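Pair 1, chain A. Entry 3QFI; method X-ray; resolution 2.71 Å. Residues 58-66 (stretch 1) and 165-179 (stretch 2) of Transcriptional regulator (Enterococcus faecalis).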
# COMPACT_ATOMS: atom_id res chain seq x y z
N THR A 58 6.57 -8.04 0.79
CA THR A 58 5.34 -8.21 0.05
C THR A 58 4.49 -6.95 0.13
O THR A 58 4.07 -6.53 1.21
CB THR A 58 4.55 -9.38 0.64
OG1 THR A 58 5.45 -10.46 0.94
CG2 THR A 58 3.50 -9.87 -0.32
N MET A 59 4.26 -6.35 -1.04
CA MET A 59 3.46 -5.14 -1.17
C MET A 59 2.02 -5.59 -1.35
O MET A 59 1.75 -6.67 -1.88
CB MET A 59 3.90 -4.33 -2.39
CG MET A 59 5.33 -3.81 -2.31
SD MET A 59 5.80 -2.92 -3.83
CE MET A 59 6.10 -1.29 -3.19
N ILE A 60 1.09 -4.75 -0.93
CA ILE A 60 -0.31 -5.09 -1.01
C ILE A 60 -1.12 -3.83 -1.25
O ILE A 60 -1.23 -2.97 -0.39
CB ILE A 60 -0.78 -5.79 0.31
CG1 ILE A 60 -1.26 -7.21 0.02
CG2 ILE A 60 -1.91 -5.03 0.95
CD1 ILE A 60 -2.52 -7.27 -0.81
N SER A 61 -1.66 -3.72 -2.45
CA SER A 61 -2.49 -2.59 -2.81
C SER A 61 -3.89 -2.85 -2.27
O SER A 61 -4.40 -3.97 -2.39
CB SER A 61 -2.59 -2.46 -4.32
OG SER A 61 -1.35 -2.12 -4.91
N LEU A 62 -4.50 -1.83 -1.68
CA LEU A 62 -5.87 -1.98 -1.19
C LEU A 62 -6.78 -1.06 -2.01
O LEU A 62 -6.61 0.16 -2.01
CB LEU A 62 -5.96 -1.60 0.29
CG LEU A 62 -5.20 -2.55 1.22
CD1 LEU A 62 -5.02 -1.93 2.59
CD2 LEU A 62 -5.96 -3.86 1.30
N ASP A 63 -7.72 -1.65 -2.73
CA ASP A 63 -8.66 -0.88 -3.55
C ASP A 63 -9.54 -0.05 -2.62
O ASP A 63 -9.95 -0.53 -1.57
CB ASP A 63 -9.53 -1.82 -4.39
CG ASP A 63 -10.41 -1.07 -5.38
OD1 ASP A 63 -11.28 -0.27 -4.95
OD2 ASP A 63 -10.25 -1.29 -6.59
N ARG A 64 -9.82 1.19 -3.01
CA ARG A 64 -10.64 2.09 -2.21
C ARG A 64 -12.10 1.66 -2.13
O ARG A 64 -12.82 2.05 -1.21
CB ARG A 64 -10.55 3.52 -2.76
CG ARG A 64 -11.16 3.71 -4.16
CD ARG A 64 -11.00 5.15 -4.67
NE ARG A 64 -9.59 5.48 -4.88
CZ ARG A 64 -9.13 6.63 -5.38
NH1 ARG A 64 -9.95 7.61 -5.74
NH2 ARG A 64 -7.82 6.79 -5.53
N ASP A 65 -12.54 0.88 -3.10
CA ASP A 65 -13.94 0.45 -3.10
C ASP A 65 -14.18 -0.82 -2.30
O ASP A 65 -15.29 -1.34 -2.27
CB ASP A 65 -14.40 0.27 -4.54
CG ASP A 65 -14.29 1.55 -5.36
OD1 ASP A 65 -13.90 1.47 -6.54
OD2 ASP A 65 -14.61 2.63 -4.81
N ILE A 66 -13.15 -1.33 -1.64
CA ILE A 66 -13.35 -2.55 -0.87
C ILE A 66 -14.33 -2.33 0.28
O ILE A 66 -14.24 -1.33 1.02
CB ILE A 66 -12.01 -3.10 -0.38
CG1 ILE A 66 -11.15 -3.46 -1.60
CG2 ILE A 66 -12.25 -4.31 0.52
CD1 ILE A 66 -9.85 -4.16 -1.28
N GLY A 165 -7.57 0.55 -15.53
CA GLY A 165 -7.96 1.38 -14.41
C GLY A 165 -7.30 1.00 -13.10
O GLY A 165 -6.07 0.92 -13.02
N ASP A 166 -8.11 0.77 -12.07
CA ASP A 166 -7.64 0.40 -10.75
C ASP A 166 -6.44 -0.53 -10.74
O ASP A 166 -5.36 -0.14 -10.32
CB ASP A 166 -8.77 -0.26 -9.95
CG ASP A 166 -9.85 0.72 -9.58
OD1 ASP A 166 -10.74 0.35 -8.78
OD2 ASP A 166 -9.81 1.85 -10.10
N VAL A 167 -6.65 -1.76 -11.19
CA VAL A 167 -5.58 -2.75 -11.23
C VAL A 167 -4.31 -2.23 -11.88
O VAL A 167 -3.21 -2.51 -11.40
CB VAL A 167 -6.02 -4.03 -11.98
CG1 VAL A 167 -7.02 -4.81 -11.14
CG2 VAL A 167 -6.62 -3.66 -13.32
N GLY A 168 -4.46 -1.48 -12.96
CA GLY A 168 -3.30 -0.91 -13.63
C GLY A 168 -2.67 0.14 -12.75
O GLY A 168 -1.50 0.02 -12.36
N ARG A 169 -3.43 1.17 -12.42
CA ARG A 169 -2.94 2.24 -11.56
C ARG A 169 -2.29 1.68 -10.29
O ARG A 169 -1.24 2.17 -9.87
CB ARG A 169 -4.08 3.18 -11.21
CG ARG A 169 -3.74 4.17 -10.12
CD ARG A 169 -4.81 5.23 -10.05
NE ARG A 169 -4.80 5.90 -8.75
CZ ARG A 169 -5.09 7.18 -8.57
NH1 ARG A 169 -5.41 7.94 -9.61
NH2 ARG A 169 -5.06 7.70 -7.35
N GLN A 170 -2.91 0.67 -9.69
CA GLN A 170 -2.39 0.04 -8.47
C GLN A 170 -1.03 -0.61 -8.77
O GLN A 170 -0.07 -0.46 -8.00
CB GLN A 170 -3.38 -1.02 -7.93
CG GLN A 170 -4.67 -0.44 -7.28
CD GLN A 170 -5.72 -1.52 -6.91
OE1 GLN A 170 -5.43 -2.49 -6.19
NE2 GLN A 170 -6.95 -1.33 -7.40
N ARG A 171 -0.94 -1.32 -9.89
CA ARG A 171 0.31 -1.97 -10.28
C ARG A 171 1.40 -0.91 -10.47
O ARG A 171 2.52 -1.09 -10.03
CB ARG A 171 0.09 -2.80 -11.55
CG ARG A 171 1.34 -3.17 -12.36
CD ARG A 171 2.26 -4.16 -11.65
NE ARG A 171 3.03 -3.55 -10.55
CZ ARG A 171 3.97 -4.19 -9.85
NH1 ARG A 171 4.62 -3.57 -8.87
NH2 ARG A 171 4.27 -5.46 -10.14
N ARG A 172 1.05 0.21 -11.12
CA ARG A 172 2.01 1.29 -11.33
C ARG A 172 2.43 1.96 -10.02
O ARG A 172 3.59 2.37 -9.87
CB ARG A 172 1.44 2.34 -12.29
CG ARG A 172 1.71 2.07 -13.75
CD ARG A 172 1.19 3.18 -14.68
NE ARG A 172 -0.27 3.17 -14.89
CZ ARG A 172 -1.14 3.92 -14.21
NH1 ARG A 172 -0.72 4.73 -13.25
NH2 ARG A 172 -2.42 3.88 -14.52
N GLN A 173 1.51 2.10 -9.08
CA GLN A 173 1.85 2.72 -7.81
C GLN A 173 2.82 1.83 -7.04
O GLN A 173 3.70 2.33 -6.33
CB GLN A 173 0.60 2.97 -6.99
CG GLN A 173 -0.22 4.13 -7.53
CD GLN A 173 -1.54 4.32 -6.82
OE1 GLN A 173 -2.28 5.25 -7.12
NE2 GLN A 173 -1.84 3.43 -5.87
N ARG A 174 2.66 0.51 -7.19
CA ARG A 174 3.54 -0.43 -6.50
C ARG A 174 4.92 -0.45 -7.16
O ARG A 174 5.93 -0.70 -6.49
CB ARG A 174 2.97 -1.85 -6.50
CG ARG A 174 1.61 -2.00 -5.85
CD ARG A 174 1.29 -3.47 -5.52
NE ARG A 174 1.29 -4.39 -6.66
CZ ARG A 174 0.25 -4.61 -7.47
NH1 ARG A 174 -0.90 -3.97 -7.30
NH2 ARG A 174 0.35 -5.52 -8.44
N GLU A 175 4.96 -0.19 -8.46
CA GLU A 175 6.23 -0.20 -9.17
C GLU A 175 7.05 1.01 -8.70
O GLU A 175 8.24 0.89 -8.42
CB GLU A 175 5.99 -0.15 -10.68
CG GLU A 175 7.24 -0.49 -11.49
CD GLU A 175 7.03 -0.36 -13.00
OE1 GLU A 175 7.98 -0.68 -13.75
OE2 GLU A 175 5.92 0.05 -13.42
N VAL A 176 6.39 2.15 -8.59
CA VAL A 176 7.03 3.38 -8.14
C VAL A 176 7.60 3.19 -6.75
O VAL A 176 8.80 3.39 -6.54
CB VAL A 176 6.01 4.56 -8.15
CG1 VAL A 176 6.59 5.79 -7.46
CG2 VAL A 176 5.65 4.91 -9.59
N VAL A 177 6.77 2.81 -5.79
CA VAL A 177 7.25 2.60 -4.42
C VAL A 177 8.34 1.55 -4.37
O VAL A 177 9.23 1.61 -3.52
CB VAL A 177 6.09 2.17 -3.48
CG1 VAL A 177 6.65 1.77 -2.11
CG2 VAL A 177 5.09 3.31 -3.33
N GLU A 178 8.27 0.56 -5.26
CA GLU A 178 9.28 -0.49 -5.25
C GLU A 178 10.64 0.08 -5.67
O GLU A 178 11.68 -0.25 -5.09
CB GLU A 178 8.90 -1.61 -6.21
CG GLU A 178 9.82 -2.80 -6.13
CD GLU A 178 9.63 -3.74 -7.30
OE1 GLU A 178 8.46 -4.01 -7.68
OE2 GLU A 178 10.66 -4.22 -7.84
N LYS A 179 10.61 0.92 -6.70
CA LYS A 179 11.83 1.54 -7.20
C LYS A 179 12.39 2.52 -6.18
O LYS A 179 13.60 2.60 -6.00
CB LYS A 179 11.54 2.24 -8.52
CG LYS A 179 11.18 1.29 -9.65
CD LYS A 179 12.21 0.18 -9.77
CE LYS A 179 11.99 -0.69 -11.00
NZ LYS A 179 10.60 -1.20 -11.11

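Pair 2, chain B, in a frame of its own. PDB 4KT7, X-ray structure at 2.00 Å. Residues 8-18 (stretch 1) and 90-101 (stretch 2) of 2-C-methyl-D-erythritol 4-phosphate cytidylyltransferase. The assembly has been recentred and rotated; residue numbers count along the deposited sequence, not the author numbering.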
# COMPACT_ATOMS: atom_id res chain seq x y z
N LYS B 8 30.40 7.40 -17.07
CA LYS B 8 29.52 6.65 -17.96
C LYS B 8 28.29 7.46 -18.34
O LYS B 8 27.71 8.14 -17.50
CB LYS B 8 29.06 5.34 -17.30
CG LYS B 8 30.15 4.29 -17.12
CD LYS B 8 29.66 3.22 -16.15
CE LYS B 8 30.52 1.98 -16.20
NZ LYS B 8 30.00 0.96 -15.25
N PHE B 9 27.91 7.37 -19.61
CA PHE B 9 26.73 8.02 -20.17
C PHE B 9 25.48 7.41 -19.55
O PHE B 9 25.30 6.18 -19.58
CB PHE B 9 26.75 7.77 -21.68
CG PHE B 9 25.75 8.57 -22.46
CD1 PHE B 9 24.41 8.25 -22.44
CD2 PHE B 9 26.17 9.60 -23.30
CE1 PHE B 9 23.50 8.97 -23.19
CE2 PHE B 9 25.26 10.32 -24.06
CZ PHE B 9 23.93 10.00 -24.00
N ILE B 10 24.60 8.26 -19.01
CA ILE B 10 23.37 7.79 -18.35
C ILE B 10 22.14 8.17 -19.18
O ILE B 10 21.98 9.33 -19.59
CB ILE B 10 23.22 8.39 -16.91
CG1 ILE B 10 24.45 8.06 -16.06
CG2 ILE B 10 21.93 7.90 -16.25
CD1 ILE B 10 24.46 8.71 -14.67
N SER B 11 21.27 7.19 -19.44
CA SER B 11 20.00 7.47 -20.14
C SER B 11 18.83 7.29 -19.19
O SER B 11 18.90 6.47 -18.28
CB SER B 11 19.80 6.50 -21.31
OG SER B 11 20.89 6.54 -22.20
N ALA B 12 17.76 8.07 -19.39
CA ALA B 12 16.53 7.85 -18.64
C ALA B 12 15.40 7.56 -19.61
O ALA B 12 15.29 8.21 -20.66
CB ALA B 12 16.18 9.04 -17.76
N ILE B 13 14.60 6.55 -19.26
CA ILE B 13 13.42 6.16 -20.02
C ILE B 13 12.20 6.47 -19.15
O ILE B 13 12.04 5.87 -18.09
CB ILE B 13 13.46 4.64 -20.32
CG1 ILE B 13 14.62 4.31 -21.27
CG2 ILE B 13 12.15 4.17 -20.93
CD1 ILE B 13 14.78 2.81 -21.55
N ILE B 14 11.37 7.42 -19.58
CA ILE B 14 10.15 7.80 -18.87
C ILE B 14 8.96 7.18 -19.60
O ILE B 14 8.68 7.54 -20.75
CB ILE B 14 9.92 9.32 -18.89
CG1 ILE B 14 11.13 10.09 -18.33
CG2 ILE B 14 8.66 9.66 -18.11
CD1 ILE B 14 11.42 9.80 -16.88
N THR B 15 8.25 6.25 -18.98
CA THR B 15 7.15 5.62 -19.69
C THR B 15 5.85 6.39 -19.50
O THR B 15 5.35 6.55 -18.38
CB THR B 15 6.97 4.13 -19.31
OG1 THR B 15 6.79 4.02 -17.90
CG2 THR B 15 8.20 3.32 -19.75
N ALA B 16 5.30 6.87 -20.62
CA ALA B 16 3.97 7.48 -20.62
C ALA B 16 3.06 6.85 -21.69
O ALA B 16 2.23 7.53 -22.30
CB ALA B 16 4.09 9.00 -20.83
N ALA B 17 3.21 5.55 -21.90
CA ALA B 17 2.48 4.87 -22.96
C ALA B 17 1.50 3.85 -22.41
O ALA B 17 1.22 2.84 -23.06
CB ALA B 17 3.45 4.20 -23.93
N GLY B 18 0.98 4.10 -21.22
CA GLY B 18 -0.09 3.28 -20.68
C GLY B 18 -1.42 3.77 -21.24
O GLY B 18 -1.73 3.54 -22.41
N LEU B 90 6.90 -4.33 -23.33
CA LEU B 90 7.17 -4.05 -24.74
C LEU B 90 7.41 -2.57 -24.97
O LEU B 90 8.24 -2.17 -25.80
CB LEU B 90 6.02 -4.55 -25.61
CG LEU B 90 5.88 -6.08 -25.76
CD1 LEU B 90 4.54 -6.39 -26.41
CD2 LEU B 90 6.99 -6.64 -26.60
N SER B 91 6.71 -1.73 -24.20
CA SER B 91 6.99 -0.31 -24.20
C SER B 91 8.41 0.01 -23.73
O SER B 91 9.14 0.78 -24.37
CB SER B 91 5.96 0.42 -23.34
OG SER B 91 4.71 0.45 -24.02
N THR B 92 8.81 -0.58 -22.62
CA THR B 92 10.15 -0.35 -22.09
C THR B 92 11.21 -0.76 -23.13
O THR B 92 12.20 -0.05 -23.34
CB THR B 92 10.32 -1.14 -20.80
OG1 THR B 92 9.37 -0.61 -19.86
CG2 THR B 92 11.75 -1.03 -20.24
N PHE B 93 10.98 -1.87 -23.82
CA PHE B 93 11.93 -2.33 -24.82
C PHE B 93 12.07 -1.37 -25.99
O PHE B 93 13.17 -1.20 -26.53
CB PHE B 93 11.58 -3.71 -25.34
CG PHE B 93 12.70 -4.38 -26.08
CD1 PHE B 93 13.88 -4.68 -25.44
CD2 PHE B 93 12.57 -4.69 -27.42
CE1 PHE B 93 14.93 -5.31 -26.11
CE2 PHE B 93 13.61 -5.32 -28.11
CZ PHE B 93 14.78 -5.62 -27.45
N GLU B 94 10.97 -0.74 -26.41
CA GLU B 94 11.07 0.29 -27.44
C GLU B 94 11.95 1.43 -26.92
O GLU B 94 12.72 2.03 -27.68
CB GLU B 94 9.70 0.86 -27.81
CG GLU B 94 8.79 -0.06 -28.57
CD GLU B 94 9.44 -0.63 -29.82
OE1 GLU B 94 9.82 0.15 -30.72
OE2 GLU B 94 9.59 -1.87 -29.89
N GLY B 95 11.82 1.73 -25.63
CA GLY B 95 12.65 2.75 -25.01
C GLY B 95 14.10 2.30 -25.02
O GLY B 95 14.99 3.09 -25.34
N LEU B 96 14.36 1.05 -24.65
CA LEU B 96 15.73 0.52 -24.60
C LEU B 96 16.39 0.45 -25.97
O LEU B 96 17.61 0.66 -26.07
CB LEU B 96 15.76 -0.88 -23.97
CG LEU B 96 15.44 -1.00 -22.48
CD1 LEU B 96 15.18 -2.46 -22.15
CD2 LEU B 96 16.59 -0.47 -21.60
N LYS B 97 15.61 0.16 -27.01
CA LYS B 97 16.14 0.11 -28.38
C LYS B 97 16.55 1.49 -28.89
O LYS B 97 17.39 1.59 -29.80
CB LYS B 97 15.07 -0.47 -29.33
CG LYS B 97 15.01 -1.99 -29.38
CD LYS B 97 14.11 -2.46 -30.53
CE LYS B 97 12.65 -2.18 -30.22
NZ LYS B 97 11.73 -2.53 -31.35
N ALA B 98 15.96 2.54 -28.33
CA ALA B 98 16.19 3.90 -28.82
C ALA B 98 17.30 4.66 -28.09
O ALA B 98 17.54 5.84 -28.35
CB ALA B 98 14.90 4.71 -28.76
N LEU B 99 17.98 3.98 -27.17
CA LEU B 99 19.04 4.62 -26.38
C LEU B 99 20.26 4.92 -27.26
O LEU B 99 20.56 4.19 -28.20
CB LEU B 99 19.45 3.76 -25.17
CG LEU B 99 18.36 3.49 -24.12
CD1 LEU B 99 18.89 2.72 -22.92
CD2 LEU B 99 17.73 4.79 -23.65
N ASP B 100 20.94 6.02 -26.93
CA ASP B 100 22.21 6.39 -27.57
C ASP B 100 23.19 5.21 -27.50
O ASP B 100 23.23 4.51 -26.49
CB ASP B 100 22.78 7.57 -26.79
CG ASP B 100 23.87 8.27 -27.53
OD1 ASP B 100 25.00 7.73 -27.56
OD2 ASP B 100 23.60 9.37 -28.07
N PRO B 101 23.97 4.98 -28.57
CA PRO B 101 24.93 3.87 -28.58
C PRO B 101 25.95 3.94 -27.44
O PRO B 101 26.50 2.91 -27.03
CB PRO B 101 25.66 4.05 -29.92
CG PRO B 101 24.69 4.78 -30.78
CD PRO B 101 23.96 5.71 -29.85
O HOH W 1 2.58 0.41 -22.21

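In both pairs a strand lies across a helix that runs nearly the other way. The axes approach to 9.0 Å in each, with angles between chain directions of 143° in pair 1 and 148° in pair 2, and the central backbones superpose with an RMSD of 0.7 Å. Alternation along the strand decides which residues meet the helix. M59(A) and S61(A) point toward it, as do their counterparts S11(B) and I13(B), whereas I60(A) and its match A12(B) point away.

The central position shows most clearly how one space can be filled from either side. S61(A) matches I13(B), and Q170(A) matches G95(B). In pair 1 the strand contributes a small side chain and the helix a long one: the CB of S61(A) lies 3.4 Å from OE1 of Q170(A). In pair 2 the sizes are reversed. The isoleucine reaches the helix backbone, with CD1 of I13(B) 3.6 Å from C of G95(B), and glycine makes this possible, because an ideal CB on G95(B) would sit 2.9 Å from CG2 of I13(B), a clash. The CD1 of I13(B) also packs 3.7 Å from CD2 of L96(B), a leucine whose CA-to-CB bond points away but whose end comes nearer. R171(A), its match, has no contact with the strand of pair 1.

One turn farther along the helix, R174(A) matches L99(B), which in pair 2 already lies beyond the helix. The arginine folds so that its NH1 donates a nearly straight hydrogen bond to OG of S61(A), 3.1 Å long; the hydroxyl of the buried S61(A) offers a compact acceptor to the guanidinium of R174(A), a partly exposed residue. L99(B) meets the strand through apolar contact instead: its CD2 lies 3.9 Å from CG1 of I13(B) and 3.6 Å from CB of S11(B). At the position of S11(B), pair 1 has the longer M59(A), whose flexible thioether chain reaches the helix, where CE lies 3.3 Å from CG1 of V177(A) and 3.4 Å from O of R174(A). The small serine of pair 2 instead leaves its CB against the leucine.

At the other end of the strand, D63(A) matches T15(B) and D166(A) matches S91(B). OD2 of D63(A) and OD1 of D166(A) are only 2.8 Å apart, a separation at which one acid probably holds a proton. The other oxygen of D63(A), OD1, accepts a 2.5 Å hydrogen bond from N of D65(A), within a type I turn, a role well suited to aspartate. T15(B) makes a looser contact, its CG2 4.1 Å from OG1 of T92(B). S91(B) faces A17(B) with OG 4.0 Å from CB, and a water bridges them, 2.8 Å from OG of S91(B) and 2.9 Å from O of A17(B), to which it donates.

Pair 1 thus joins its elements partly through polar side chains, while pair 2 has no direct hydrogen bond between its stretches and relies at its centre on apolar packing against glycine.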